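Local structure of beta-gamma-crystallin (Geodia cydonium, 4IAU) at residues V92-K97 with V113-I118. The protein binds calcium as a two-domain member of the beta/gamma-crystallin family, though its biological role is unknown. Numbering follows the deposited sequence. Where two conformers were deposited one is given.
Sequences VNFGGK and VSSALI. With CA (calcium ion), chain B.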
ATOM      1  N   VAL A  92      -7.839   3.461  -5.338  1.00  6.21           N
ATOM      2  CA  VAL A  92      -7.500   2.212  -6.012  1.00  6.07           C
ATOM      3  C   VAL A  92      -5.978   2.152  -6.187  1.00  5.83           C
ATOM      4  O   VAL A  92      -5.255   3.146  -6.130  1.00  6.14           O
ATOM      5  CB  VAL A  92      -8.203   2.062  -7.352  1.00  7.06           C
ATOM      6  CG1 VAL A  92      -9.722   1.976  -7.193  1.00  8.66           C
ATOM      7  CG2 VAL A  92      -7.813   3.170  -8.357  1.00  7.38           C
ATOM      8  N   ASN A  93      -5.476   0.929  -6.399  1.00  5.77           N
ATOM      9  CA  ASN A  93      -4.068   0.744  -6.720  1.00  5.70           C
ATOM     10  C   ASN A  93      -3.164   1.331  -5.629  1.00  5.06           C
ATOM     11  O   ASN A  93      -2.086   1.849  -5.860  1.00  6.04           O
ATOM     12  CB  ASN A  93      -3.691   1.332  -8.060  1.00  6.35           C
ATOM     13  CG  ASN A  93      -4.515   0.729  -9.193  1.00  7.19           C
ATOM     14  OD1 ASN A  93      -4.919  -0.424  -9.136  1.00  8.96           O
ATOM     15  ND2 ASN A  93      -4.788   1.561 -10.189  1.00  9.51           N
ATOM     16  N   PHE A  94      -3.645   1.213  -4.389  1.00  5.41           N
ATOM     17  CA  PHE A  94      -2.850   1.501  -3.206  1.00  5.31           C
ATOM     18  C   PHE A  94      -2.455   2.949  -3.132  1.00  5.34           C
ATOM     19  O   PHE A  94      -1.420   3.301  -2.511  1.00  5.62           O
ATOM     20  CB  PHE A  94      -1.653   0.547  -3.054  1.00  5.91           C
ATOM     21  CG  PHE A  94      -2.058  -0.841  -3.427  1.00  5.83           C
ATOM     22  CD1 PHE A  94      -3.076  -1.501  -2.712  1.00  6.28           C
ATOM     23  CD2 PHE A  94      -1.506  -1.504  -4.501  1.00  7.37           C
ATOM     24  CE1 PHE A  94      -3.539  -2.725  -3.116  1.00  6.95           C
ATOM     25  CE2 PHE A  94      -1.959  -2.722  -4.896  1.00  8.61           C
ATOM     26  CZ  PHE A  94      -2.994  -3.346  -4.194  1.00  8.25           C
ATOM     27  N   GLY A  95      -3.253   3.855  -3.706  1.00  5.79           N
ATOM     28  CA  GLY A  95      -2.926   5.249  -3.667  1.00  5.75           C
ATOM     29  C   GLY A  95      -3.509   5.979  -2.482  1.00  5.37           C
ATOM     30  O   GLY A  95      -4.420   5.536  -1.817  1.00  6.23           O
ATOM     31  N   GLY A  96      -2.942   7.179  -2.236  1.00  5.57           N
ATOM     32  CA  GLY A  96      -3.510   8.111  -1.264  1.00  5.90           C
ATOM     33  C   GLY A  96      -3.281   7.710   0.166  1.00  5.74           C
ATOM     34  O   GLY A  96      -2.414   6.904   0.517  1.00  6.62           O
ATOM     35  N   LYS A  97      -4.087   8.299   1.049  1.00  5.99           N
ATOM     36  CA  LYS A  97      -3.954   8.090   2.494  1.00  6.04           C
ATOM     37  C   LYS A  97      -4.050   6.614   2.802  1.00  5.75           C
ATOM     38  O   LYS A  97      -4.949   5.917   2.329  1.00  6.84           O
ATOM     39  CB  LYS A  97      -5.076   8.848   3.185  0.73  7.68           C
ATOM     40  CG  LYS A  97      -4.976   8.853   4.695  0.73 11.07           C
ATOM     41  CD  LYS A  97      -5.888   9.800   5.397  0.73 14.49           C
ATOM     42  CE  LYS A  97      -5.471  11.249   5.455  0.73 18.32           C
ATOM     43  NZ  LYS A  97      -5.805  11.794   6.814  0.73 27.32           N
ATOM     44  N   VAL A 113     -12.380   3.973   1.628  1.00  7.34           N
ATOM     45  CA  VAL A 113     -11.413   2.928   1.291  1.00  6.61           C
ATOM     46  C   VAL A 113     -11.669   2.420  -0.119  1.00  6.43           C
ATOM     47  O   VAL A 113     -12.797   2.054  -0.449  1.00  7.36           O
ATOM     48  CB  VAL A 113     -11.500   1.742   2.267  1.00  7.17           C
ATOM     49  CG1 VAL A 113     -10.579   0.608   1.830  1.00  7.49           C
ATOM     50  CG2 VAL A 113     -11.164   2.193   3.684  1.00  8.28           C
ATOM     51  N   SER A 114     -10.612   2.317  -0.925  1.00  6.11           N
ATOM     52  CA  SER A 114     -10.706   1.771  -2.256  1.00  6.48           C
ATOM     53  C   SER A 114      -9.729   0.646  -2.614  1.00  6.56           C
ATOM     54  O   SER A 114      -9.886   0.077  -3.685  1.00  8.31           O
ATOM     55  CB  SER A 114     -10.593   2.878  -3.317  1.00  7.33           C
ATOM     56  OG  SER A 114     -11.599   3.864  -3.129  1.00  8.04           O
ATOM     57  N   SER A 115      -8.772   0.298  -1.768  1.00  5.91           N
ATOM     58  CA  SER A 115      -7.922  -0.854  -2.019  1.00  5.57           C
ATOM     59  C   SER A 115      -7.280  -1.287  -0.706  1.00  5.50           C
ATOM     60  O   SER A 115      -7.343  -0.580   0.314  1.00  5.64           O
ATOM     61  CB  SER A 115      -6.866  -0.595  -3.104  1.00  5.91           C
ATOM     62  OG  SER A 115      -5.965   0.446  -2.727  0.86  4.50           O
ATOM     63  N   ALA A 116      -6.649  -2.482  -0.725  1.00  5.50           N
ATOM     64  CA  ALA A 116      -6.053  -3.015   0.490  1.00  5.58           C
ATOM     65  C   ALA A 116      -4.994  -4.052   0.150  1.00  5.69           C
ATOM     66  O   ALA A 116      -5.115  -4.769  -0.839  1.00  6.22           O
ATOM     67  CB  ALA A 116      -7.068  -3.682   1.403  1.00  6.84           C
ATOM     68  N   LEU A 117      -4.002  -4.153   1.034  1.00  5.92           N
ATOM     69  CA  LEU A 117      -3.046  -5.229   1.042  1.00  5.98           C
ATOM     70  C   LEU A 117      -3.185  -5.973   2.360  1.00  6.19           C
ATOM     71  O   LEU A 117      -2.976  -5.384   3.411  1.00  7.08           O
ATOM     72  CB  LEU A 117      -1.603  -4.720   0.882  1.00  6.66           C
ATOM     73  CG  LEU A 117      -1.333  -4.094  -0.474  1.00  7.45           C
ATOM     74  CD1 LEU A 117       0.032  -3.387  -0.478  1.00  9.10           C
ATOM     75  CD2 LEU A 117      -1.375  -5.140  -1.580  1.00  8.71           C
ATOM     76  N   ILE A 118      -3.525  -7.271   2.292  1.00  6.53           N
ATOM     77  CA  ILE A 118      -3.624  -8.080   3.499  1.00  6.63           C
ATOM     78  C   ILE A 118      -2.420  -9.004   3.505  1.00  7.07           C
ATOM     79  O   ILE A 118      -2.305  -9.903   2.660  1.00  7.88           O
ATOM     80  CB  ILE A 118      -4.936  -8.865   3.610  1.00  6.86           C
ATOM     81  CG1 ILE A 118      -6.140  -7.927   3.514  1.00  7.22           C
ATOM     82  CG2 ILE A 118      -4.931  -9.641   4.910  1.00  7.56           C
ATOM     83  CD1 ILE A 118      -7.498  -8.577   3.670  1.00  8.51           C
TER
HETATM   84 CA    CA B 800     -11.659   6.035  -2.181  1.00 10.30          CA
HETATM   85  O   HOH W   1     -12.073   8.245  -1.504  1.00 12.91           O
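The Phe94 ring runs past Ser115, Ala116 and Leu117 of strand 115-118. Its CB starts out alongside that strand, and with CG beside the backbone N (chi1 -40°) the ring is carried nearer to it. CD1 then passes Ser115 OG at 3.5 Å. CE1 meets Ala116 O near the ring plane at 3.4 Å. Leu117 CD2 sits over one face of the Phe94 ring in a CH-pi contact, 3.9 Å from its centroid. The backbone is tied as well: Phe94 N donates to Ser115 OG at 3.0 Å, bent to 140° at the hydrogen, while the same hydroxyl also hydrogen-bonds His91 O. Next door, Ser114 packs its CB 3.5 Å from Val92 N; its OG binds the calcium ion at 2.4 Å, alongside Lys90 O, Gly112 O and Asp154 OD1, and hydrogen-bonds Asn153 OD1. An alanine in place of Phe94 would probably leave the Leu117 methyl without its aromatic face and open a gap beside strand 115-118. Ser114 and Ser115 form a classic beta bulge against Tyr89. The loop joins strands 86-89 and 98-101 of the Greek key sheet; its Phe94 ring touches Val142 of strand 141-143 and meets Tyr89 and, from the N-terminal half, Trp57 edge-to-face, consistent with a place at the domain interface.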